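Local coordinates for Crh-like protein 5 (Neosartorya fumigata, PDB 6IBU) that cuts chitin and transfers it to 1,6-beta-glucan or to other chitin chains, cross-linking the polysaccharides of the fungal cell wall and septa, at residues I62-Y67 with P178-L183; G71-V76 with V219-A224; S185-D190 with G203-S208. All coordinates share one frame; numbering follows the deposited sequence.

Contact 1. Residues I62-Y67 with P178-L183; sequences IDTDFY and PMRLRL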
loop_
_atom_site.group_PDB
_atom_site.type_symbol
_atom_site.label_atom_id
_atom_site.label_comp_id
_atom_site.label_asym_id
_atom_site.label_seq_id
_atom_site.Cartn_x
_atom_site.Cartn_y
_atom_site.Cartn_z
ATOM N N ILE A 62 9.055 -2.997 -2.216
ATOM C CA ILE A 62 8.888 -3.274 -3.663
ATOM C C ILE A 62 7.707 -2.446 -4.161
ATOM O O ILE A 62 6.728 -2.302 -3.418
ATOM C CB ILE A 62 8.725 -4.780 -3.944
ATOM C CG1 ILE A 62 7.490 -5.384 -3.276
ATOM C CG2 ILE A 62 9.988 -5.538 -3.554
ATOM C CD1 ILE A 62 7.188 -6.784 -3.778
ATOM N N ASP A 63 7.854 -1.852 -5.345
ATOM C CA ASP A 63 6.797 -1.128 -6.089
ATOM C C ASP A 63 6.529 -1.871 -7.398
ATOM O O ASP A 63 7.503 -2.340 -8.019
ATOM C CB ASP A 63 7.256 0.266 -6.494
ATOM C CG ASP A 63 7.362 1.255 -5.364
ATOM O OD1 ASP A 63 6.776 0.982 -4.307
ATOM O OD2 ASP A 63 8.010 2.303 -5.572
ATOM N N THR A 64 5.275 -1.938 -7.832
ATOM C CA THR A 64 4.922 -2.381 -9.199
ATOM C C THR A 64 5.504 -1.361 -10.178
ATOM O O THR A 64 5.485 -0.165 -9.886
ATOM C CB THR A 64 3.412 -2.574 -9.380
ATOM O OG1 THR A 64 2.705 -1.387 -9.023
ATOM C CG2 THR A 64 2.882 -3.737 -8.577
ATOM N N ASP A 65 6.053 -1.839 -11.282
ATOM C CA ASP A 65 6.524 -0.987 -12.405
ATOM C C ASP A 65 5.319 -0.244 -12.986
ATOM O O ASP A 65 5.468 0.921 -13.339
ATOM C CB ASP A 65 7.183 -1.817 -13.508
ATOM C CG ASP A 65 8.550 -2.368 -13.169
ATOM O OD1 ASP A 65 9.175 -1.892 -12.182
ATOM O OD2 ASP A 65 8.974 -3.289 -13.888
ATOM N N PHE A 66 4.157 -0.887 -12.995
ATOM C CA PHE A 66 2.910 -0.400 -13.624
ATOM C C PHE A 66 2.010 0.271 -12.590
ATOM O O PHE A 66 2.169 0.057 -11.372
ATOM C CB PHE A 66 2.150 -1.567 -14.256
ATOM C CG PHE A 66 1.951 -2.720 -13.307
ATOM C CD1 PHE A 66 0.878 -2.745 -12.432
ATOM C CD2 PHE A 66 2.855 -3.771 -13.268
ATOM C CE1 PHE A 66 0.681 -3.815 -11.578
ATOM C CE2 PHE A 66 2.668 -4.836 -12.397
ATOM C CZ PHE A 66 1.575 -4.863 -11.562
ATOM N N TYR A 67 1.074 1.069 -13.109
ATOM C CA TYR A 67 -0.068 1.673 -12.390
ATOM C C TYR A 67 -1.328 1.011 -12.931
ATOM O O TYR A 67 -1.320 0.618 -14.084
ATOM C CB TYR A 67 -0.169 3.178 -12.629
ATOM C CG TYR A 67 0.956 3.977 -12.039
ATOM C CD1 TYR A 67 2.236 3.889 -12.562
ATOM C CD2 TYR A 67 0.739 4.862 -10.994
ATOM C CE1 TYR A 67 3.282 4.633 -12.041
ATOM C CE2 TYR A 67 1.782 5.609 -10.462
ATOM C CZ TYR A 67 3.054 5.495 -10.989
ATOM O OH TYR A 67 4.072 6.229 -10.469
ATOM N N PRO A 178 -4.429 6.963 -11.233
ATOM C CA PRO A 178 -3.825 5.649 -11.404
ATOM C C PRO A 178 -2.824 5.452 -10.263
ATOM O O PRO A 178 -2.064 6.354 -9.961
ATOM C CB PRO A 178 -3.102 5.709 -12.754
ATOM C CG PRO A 178 -3.642 6.987 -13.418
ATOM C CD PRO A 178 -4.062 7.906 -12.298
ATOM N N MET A 179 -2.829 4.266 -9.685
ATOM C CA MET A 179 -2.024 3.990 -8.487
ATOM C C MET A 179 -1.141 2.781 -8.722
ATOM O O MET A 179 -1.523 1.904 -9.470
ATOM C CB MET A 179 -2.923 3.746 -7.274
ATOM C CG MET A 179 -3.517 5.030 -6.766
ATOM S SD MET A 179 -4.292 4.901 -5.161
ATOM C CE MET A 179 -5.656 3.805 -5.519
ATOM N N ARG A 180 -0.001 2.761 -8.051
ATOM C CA ARG A 180 0.869 1.576 -8.053
ATOM C C ARG A 180 0.788 0.936 -6.670
ATOM O O ARG A 180 0.266 1.550 -5.739
ATOM C CB ARG A 180 2.259 1.965 -8.540
ATOM C CG ARG A 180 3.073 2.804 -7.579
ATOM C CD ARG A 180 4.513 2.409 -7.744
ATOM N NE ARG A 180 5.237 3.445 -8.451
ATOM C CZ ARG A 180 6.166 3.260 -9.386
ATOM N NH1 ARG A 180 6.543 2.048 -9.767
ATOM N NH2 ARG A 180 6.723 4.320 -9.939
ATOM N N LEU A 181 1.180 -0.326 -6.581
ATOM C CA LEU A 181 1.159 -1.072 -5.310
ATOM C C LEU A 181 2.572 -1.044 -4.726
ATOM O O LEU A 181 3.514 -1.385 -5.435
ATOM C CB LEU A 181 0.647 -2.478 -5.624
ATOM C CG LEU A 181 0.621 -3.470 -4.472
ATOM C CD1 LEU A 181 -0.278 -2.996 -3.335
ATOM C CD2 LEU A 181 0.172 -4.825 -5.002
ATOM N N ARG A 182 2.708 -0.605 -3.478
ATOM C CA ARG A 182 3.995 -0.599 -2.736
ATOM C C ARG A 182 3.850 -1.593 -1.582
ATOM O O ARG A 182 2.830 -1.557 -0.872
ATOM C CB ARG A 182 4.344 0.810 -2.249
ATOM C CG ARG A 182 3.925 1.899 -3.237
ATOM C CD ARG A 182 4.615 3.256 -3.143
ATOM N NE ARG A 182 6.031 3.120 -2.815
ATOM C CZ ARG A 182 6.760 4.036 -2.192
ATOM N NH1 ARG A 182 6.218 5.186 -1.824
ATOM N NH2 ARG A 182 8.032 3.790 -1.931
ATOM N N LEU A 183 4.794 -2.503 -1.418
ATOM C CA LEU A 183 4.807 -3.400 -0.242
ATOM C C LEU A 183 6.089 -3.117 0.521
ATOM O O LEU A 183 7.143 -3.014 -0.118
ATOM C CB LEU A 183 4.761 -4.848 -0.704
ATOM C CG LEU A 183 3.511 -5.233 -1.473
ATOM C CD1 LEU A 183 3.691 -6.586 -2.129
ATOM C CD2 LEU A 183 2.312 -5.231 -0.539
#
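Asp-63 and Arg-182 form an antiparallel non-hydrogen-bonded pair, and their side chains run alongside each other in the same direction. Arg-182 NE reaches Asp-63 OD1 at 2.7 Å, nearly within the guanidinium plane and on the syn side of the carboxylate, although the two planes are 75° apart. The bend at chi3 (37°) carries NE over to the acid, while NH1 turns to Glu-92. Over one face of the Arg-180 guanidinium lies Asp-63 OD2 and over the other Tyr-67 CE1, both offset toward the rim; OD2 acts through charge alone. At the edge NH1 meets Thr-64 O, modelled doubtfully close. CB of Arg-180 stands over the centre of the Tyr-67 ring, 4.1 Å from the centroid, a CH-pi contact in which the ring face offers pi density to the aliphatic stem; the tyrosine OH bonds Asp-94. Thr-64 OG1 stands in for a backbone acceptor, taking Leu-181 N at 3.1 Å and donating to Phe-66 O, two residues on. On the opposite face, Ile-62 CG1 packs on Leu-183 CB at 3.8 Å, apolar branches suited to the interior of the sandwich. Asp-63 and Glu-92 probably hold the chitin-binding Arg-182 in place and may temper its charge.

Contact 2. Residues G71-V76 with V219-A224; sequences GKAEVV and VRIENA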
loop_
_atom_site.group_PDB
_atom_site.type_symbol
_atom_site.label_atom_id
_atom_site.label_comp_id
_atom_site.label_asym_id
_atom_site.label_seq_id
_atom_site.Cartn_x
_atom_site.Cartn_y
_atom_site.Cartn_z
ATOM N N GLY A 71 -10.118 -0.908 -9.894
ATOM C CA GLY A 71 -10.101 -2.377 -9.904
ATOM C C GLY A 71 -9.861 -2.908 -8.504
ATOM O O GLY A 71 -10.628 -2.566 -7.589
ATOM N N LYS A 72 -8.817 -3.704 -8.322
ATOM C CA LYS A 72 -8.649 -4.525 -7.102
ATOM C C LYS A 72 -7.164 -4.758 -6.830
ATOM O O LYS A 72 -6.419 -5.058 -7.773
ATOM C CB LYS A 72 -9.377 -5.846 -7.309
ATOM C CG LYS A 72 -9.643 -6.624 -6.035
ATOM C CD LYS A 72 -10.064 -8.041 -6.302
ATOM C CE LYS A 72 -11.218 -8.485 -5.432
ATOM N NZ LYS A 72 -11.487 -9.926 -5.622
ATOM N N ALA A 73 -6.759 -4.657 -5.567
ATOM C CA ALA A 73 -5.433 -5.110 -5.105
ATOM C C ALA A 73 -5.658 -6.081 -3.941
ATOM O O ALA A 73 -6.312 -5.714 -2.960
ATOM C CB ALA A 73 -4.575 -3.916 -4.759
ATOM N N GLU A 74 -5.178 -7.307 -4.086
ATOM C CA GLU A 74 -5.326 -8.372 -3.072
ATOM C C GLU A 74 -3.922 -8.866 -2.705
ATOM O O GLU A 74 -3.167 -9.271 -3.603
ATOM C CB GLU A 74 -6.237 -9.443 -3.654
ATOM C CG GLU A 74 -6.612 -10.540 -2.680
ATOM C CD GLU A 74 -7.831 -11.322 -3.141
ATOM O OE1 GLU A 74 -8.958 -10.806 -2.940
ATOM O OE2 GLU A 74 -7.654 -12.439 -3.723
ATOM N N VAL A 75 -3.568 -8.821 -1.425
ATOM C CA VAL A 75 -2.206 -9.190 -0.972
ATOM C C VAL A 75 -2.341 -10.241 0.120
ATOM O O VAL A 75 -3.098 -10.028 1.053
ATOM C CB VAL A 75 -1.420 -7.965 -0.496
ATOM C CG1 VAL A 75 -0.011 -8.356 -0.093
ATOM C CG2 VAL A 75 -1.398 -6.879 -1.558
ATOM N N VAL A 76 -1.659 -11.369 -0.018
ATOM C CA VAL A 76 -1.587 -12.381 1.080
ATOM C C VAL A 76 -0.293 -12.073 1.880
ATOM O O VAL A 76 0.739 -12.117 1.218
ATOM C CB VAL A 76 -1.665 -13.798 0.478
ATOM C CG1 VAL A 76 -1.467 -14.887 1.517
ATOM C CG2 VAL A 76 -2.982 -14.002 -0.257
ATOM N N VAL A 219 0.290 -11.704 -4.745
ATOM C CA VAL A 219 -0.371 -10.437 -5.146
ATOM C C VAL A 219 -1.301 -10.709 -6.326
ATOM O O VAL A 219 -0.864 -11.329 -7.288
ATOM C CB VAL A 219 0.670 -9.363 -5.464
ATOM C CG1 VAL A 219 0.062 -8.188 -6.211
ATOM C CG2 VAL A 219 1.341 -8.908 -4.186
ATOM N N ARG A 220 -2.540 -10.232 -6.238
ATOM C CA ARG A 220 -3.485 -10.192 -7.374
ATOM C C ARG A 220 -3.897 -8.742 -7.611
ATOM O O ARG A 220 -4.430 -8.126 -6.683
ATOM C CB ARG A 220 -4.690 -11.080 -7.089
ATOM C CG ARG A 220 -5.694 -11.110 -8.228
ATOM C CD ARG A 220 -6.964 -11.821 -7.828
ATOM N NE ARG A 220 -7.904 -11.828 -8.947
ATOM C CZ ARG A 220 -7.849 -12.659 -9.984
ATOM N NH1 ARG A 220 -6.904 -13.585 -10.064
ATOM N NH2 ARG A 220 -8.766 -12.579 -10.936
ATOM N N ILE A 221 -3.645 -8.209 -8.802
ATOM C CA ILE A 221 -4.206 -6.895 -9.214
ATOM C C ILE A 221 -5.164 -7.107 -10.382
ATOM O O ILE A 221 -4.801 -7.786 -11.366
ATOM C CB ILE A 221 -3.096 -5.888 -9.542
ATOM C CG1 ILE A 221 -2.320 -5.518 -8.276
ATOM C CG2 ILE A 221 -3.687 -4.671 -10.241
ATOM C CD1 ILE A 221 -1.093 -4.682 -8.528
ATOM N N GLU A 222 -6.353 -6.532 -10.268
ATOM C CA GLU A 222 -7.338 -6.437 -11.375
ATOM C C GLU A 222 -7.400 -4.984 -11.809
ATOM O O GLU A 222 -7.578 -4.133 -10.945
ATOM C CB GLU A 222 -8.703 -6.902 -10.914
ATOM C CG GLU A 222 -8.715 -8.355 -10.520
ATOM C CD GLU A 222 -10.093 -8.860 -10.142
ATOM O OE1 GLU A 222 -11.032 -8.018 -10.077
ATOM O OE2 GLU A 222 -10.228 -10.088 -9.924
ATOM N N ASN A 223 -7.117 -4.720 -13.074
ATOM C CA ASN A 223 -7.114 -3.349 -13.620
ATOM C C ASN A 223 -8.454 -3.168 -14.335
ATOM O O ASN A 223 -8.677 -3.852 -15.351
ATOM C CB ASN A 223 -5.912 -3.109 -14.521
ATOM C CG ASN A 223 -5.796 -1.662 -14.948
ATOM O OD1 ASN A 223 -6.663 -0.846 -14.630
ATOM N ND2 ASN A 223 -4.721 -1.337 -15.653
ATOM N N ALA A 224 -9.307 -2.295 -13.811
ATOM C CA ALA A 224 -10.638 -1.970 -14.374
ATOM C C ALA A 224 -10.458 -1.330 -15.760
ATOM O O ALA A 224 -11.352 -1.493 -16.605
ATOM C CB ALA A 224 -11.399 -1.054 -13.424
#
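Lys-72 and Glu-222 are joined by a pair of backbone hydrogen bonds, N to O in each direction and both 2.9 Å long. Glu-74 and Arg-220 repeat the pattern, in strands almost exactly antiparallel (178°). Ala-73/Ile-221 lies between these pairs, and Gly-71/Asn-223 and Val-75/Val-219 flank them, as non-hydrogen-bonded pairs where CA-H groups approach carbonyls. Gly-71 CA comes to 3.2 Å from Glu-222 O; a CB there would collide with that oxygen, and the positive phi of 130° also suits a residue without a side chain.

On the polar face Lys-72 and Glu-222 extend together, their CB atoms 3.8 Å apart, and the lysine CD runs past the glutamate carboxylate. Within strand 219-223, Arg-220, extended from CG to NE, grips Glu-222 OE2, two residues on, side-on with NE and NH2, each 3.1 Å away; the oxygen lies in the guanidinium plane and is met on its anti side. Lys-72 NZ likewise makes a long ion pair within its own strand, with Glu-74 OE1, which also bonds Thr-143; across the strands NZ is merely near Glu-222 OE2, at 4.5 Å. Charged chains with long stems suit this partly exposed face.

On the other, apolar face the side chains touch each other less and turn to the facing sheet: Val-75 CG2 meets Val-219 CG2 at 4.3 Å, and the small Ala-73 lies beside Ile-221. Val-75 and Val-219 pack on Leu-183, Val-219 and Ile-221 on Leu-181, from strand 179-187 of the facing sheet of the GH16 beta-sandwich. Within its own sheet, strand 71-78 is flanked by strands 140-146 and 212-223.

Contact 3. Residues S185-D190 with G203-S208; sequences SWAGGD and GLTDYS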
loop_
_atom_site.group_PDB
_atom_site.type_symbol
_atom_site.label_atom_id
_atom_site.label_comp_id
_atom_site.label_asym_id
_atom_site.label_seq_id
_atom_site.Cartn_x
_atom_site.Cartn_y
_atom_site.Cartn_z
ATOM N N SER A 185 8.128 -3.096 4.815
ATOM C CA SER A 185 8.211 -3.029 6.287
ATOM C C SER A 185 9.246 -1.972 6.615
ATOM O O SER A 185 10.105 -1.727 5.785
ATOM C CB SER A 185 8.547 -4.367 6.877
ATOM O OG SER A 185 9.839 -4.782 6.436
ATOM N N TRP A 186 9.126 -1.372 7.788
ATOM C CA TRP A 186 10.004 -0.282 8.253
ATOM C C TRP A 186 9.784 -0.067 9.746
ATOM O O TRP A 186 8.771 -0.517 10.268
ATOM C CB TRP A 186 9.715 0.993 7.470
ATOM C CG TRP A 186 8.278 1.392 7.443
ATOM C CD1 TRP A 186 7.285 0.807 6.715
ATOM C CD2 TRP A 186 7.682 2.515 8.109
ATOM N NE1 TRP A 186 6.110 1.476 6.897
ATOM C CE2 TRP A 186 6.321 2.535 7.733
ATOM C CE3 TRP A 186 8.163 3.519 8.959
ATOM C CZ2 TRP A 186 5.432 3.492 8.203
ATOM C CZ3 TRP A 186 7.284 4.468 9.432
ATOM C CH2 TRP A 186 5.939 4.456 9.049
ATOM N N ALA A 187 10.703 0.627 10.392
ATOM C CA ALA A 187 10.606 0.902 11.838
ATOM C C ALA A 187 9.887 2.231 12.028
ATOM O O ALA A 187 10.537 3.249 11.923
ATOM C CB ALA A 187 11.979 0.905 12.444
ATOM N N GLY A 188 8.585 2.211 12.296
ATOM C CA GLY A 188 7.848 3.406 12.737
ATOM C C GLY A 188 8.432 3.893 14.043
ATOM O O GLY A 188 8.400 5.087 14.304
ATOM N N GLY A 189 8.979 2.965 14.825
ATOM C CA GLY A 189 9.572 3.230 16.138
ATOM C C GLY A 189 11.071 3.491 16.075
ATOM O O GLY A 189 11.722 3.312 17.100
ATOM N N ASP A 190 11.612 3.864 14.914
ATOM C CA ASP A 190 12.994 4.380 14.758
ATOM C C ASP A 190 13.148 5.560 15.711
ATOM O O ASP A 190 12.320 6.463 15.681
ATOM C CB ASP A 190 13.211 4.802 13.305
ATOM C CG ASP A 190 14.638 5.156 12.931
ATOM O OD1 ASP A 190 15.261 5.907 13.707
ATOM O OD2 ASP A 190 15.078 4.726 11.816
ATOM N N GLY A 203 5.571 2.167 19.825
ATOM C CA GLY A 203 6.741 2.340 20.696
ATOM C C GLY A 203 8.036 2.294 19.920
ATOM O O GLY A 203 7.994 2.057 18.720
ATOM N N LEU A 204 9.143 2.478 20.628
ATOM C CA LEU A 204 10.539 2.428 20.136
ATOM C C LEU A 204 10.828 1.042 19.557
ATOM O O LEU A 204 10.447 0.025 20.192
ATOM C CB LEU A 204 11.442 2.696 21.342
ATOM C CG LEU A 204 12.766 3.388 21.076
ATOM C CD1 LEU A 204 12.585 4.567 20.134
ATOM C CD2 LEU A 204 13.369 3.825 22.402
ATOM N N THR A 205 11.526 0.989 18.430
ATOM C CA THR A 205 11.948 -0.302 17.844
ATOM C C THR A 205 13.292 -0.673 18.451
ATOM O O THR A 205 14.139 0.206 18.519
ATOM C CB THR A 205 12.010 -0.247 16.318
ATOM O OG1 THR A 205 10.667 -0.056 15.891
ATOM C CG2 THR A 205 12.593 -1.507 15.719
ATOM N N ASP A 206 13.426 -1.923 18.881
ATOM C CA ASP A 206 14.678 -2.513 19.406
ATOM C C ASP A 206 15.234 -3.444 18.323
ATOM O O ASP A 206 14.829 -4.613 18.304
ATOM C CB ASP A 206 14.416 -3.254 20.721
ATOM C CG ASP A 206 15.677 -3.824 21.353
ATOM O OD1 ASP A 206 16.701 -3.103 21.330
ATOM O OD2 ASP A 206 15.622 -4.966 21.877
ATOM N N TYR A 207 16.110 -2.934 17.456
ATOM C CA TYR A 207 16.632 -3.672 16.278
ATOM C C TYR A 207 17.373 -4.933 16.698
ATOM O O TYR A 207 17.256 -5.950 16.009
ATOM C CB TYR A 207 17.558 -2.787 15.459
ATOM C CG TYR A 207 16.854 -1.578 14.925
ATOM C CD1 TYR A 207 16.038 -1.661 13.815
ATOM C CD2 TYR A 207 17.002 -0.356 15.546
ATOM C CE1 TYR A 207 15.394 -0.540 13.319
ATOM C CE2 TYR A 207 16.368 0.774 15.066
ATOM C CZ TYR A 207 15.549 0.671 13.962
ATOM O OH TYR A 207 14.937 1.796 13.515
ATOM N N SER A 208 18.097 -4.874 17.811
ATOM C CA SER A 208 18.929 -6.001 18.294
ATOM C C SER A 208 18.031 -7.191 18.677
ATOM O O SER A 208 18.485 -8.337 18.511
ATOM C CB SER A 208 19.833 -5.526 19.405
ATOM O OG SER A 208 19.319 -4.352 20.045
HETATM O O HOH W 1 14.920 2.368 10.943
#
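Tyr-207 reaches across to Ala-187 and Asp-190 with the end of its ring. Its chi1 (-61°) sets CG anti to the carbonyl carbon and beside the backbone N; OH, at the far end of the ring, lies 3.3 Å from Ala-187 CB, and CE1 is 3.8 Å from the same methyl. Alanine fits because a small methyl leaves room for the phenol end. The carboxylate plane of Asp-190 is turned 80° from the ring. A water joins the two, 2.5 Å from Asp-190 OD2, to which it donates, and 2.6 Å from Tyr-207 OH; Asp-190 OD1 is taken by Gln-56 and by Ser-192 N.

Thr-205 splits its branches. CG2, anti to the backbone N, lies over one face of the Tyr-207 ring, offset toward the rim, whereas OG1 passes 3.5 Å from Gly-189 CA and bonds Thr-83 O. Its backbone N donates to Gly-189 O at 2.7 Å, approaching from above the carbonyl plane. Leu-204 CD1 also lies close to this oxygen, at 3.4 Å. Gly-189 suits the spot because a CB would run into Gly-203 O and Thr-205 OG1.

Residues 187-190 form a type I beta turn at the end of strand 179-187, so the contact ties that turn to the loop after helix 195-201. Chitin-binding Trp-186 immediately precedes the turn, and chitin-binding Thr-197 lies near Gly-189, placing the type I turn and the loop it meets beside the chitin-binding site of the GH16 domain.

In the fold
Contacts 1 and 2 lie in the two facing sheets of the GH16 beta-sandwich and touch through its interior: Leu-181 CD2 packs on Val-219 CG1 at 3.6 Å, and Phe-66 CE1 on Ile-221 CD1 at 3.6 Å. Contact 1 is mostly buried and turns its charged face to the chitin-binding side; contact 2 is partly buried and turns its charged face away from the partner sheet. Contact 3 shares strand 179-187 with contact 1, but its centre is about 25 Å from that of contact 1, near the periphery, where a turn meets a loop through one direct backbone bond and a water instead of paired strands. Along the chain it nests inside the loop closed by contact 2, without touching it.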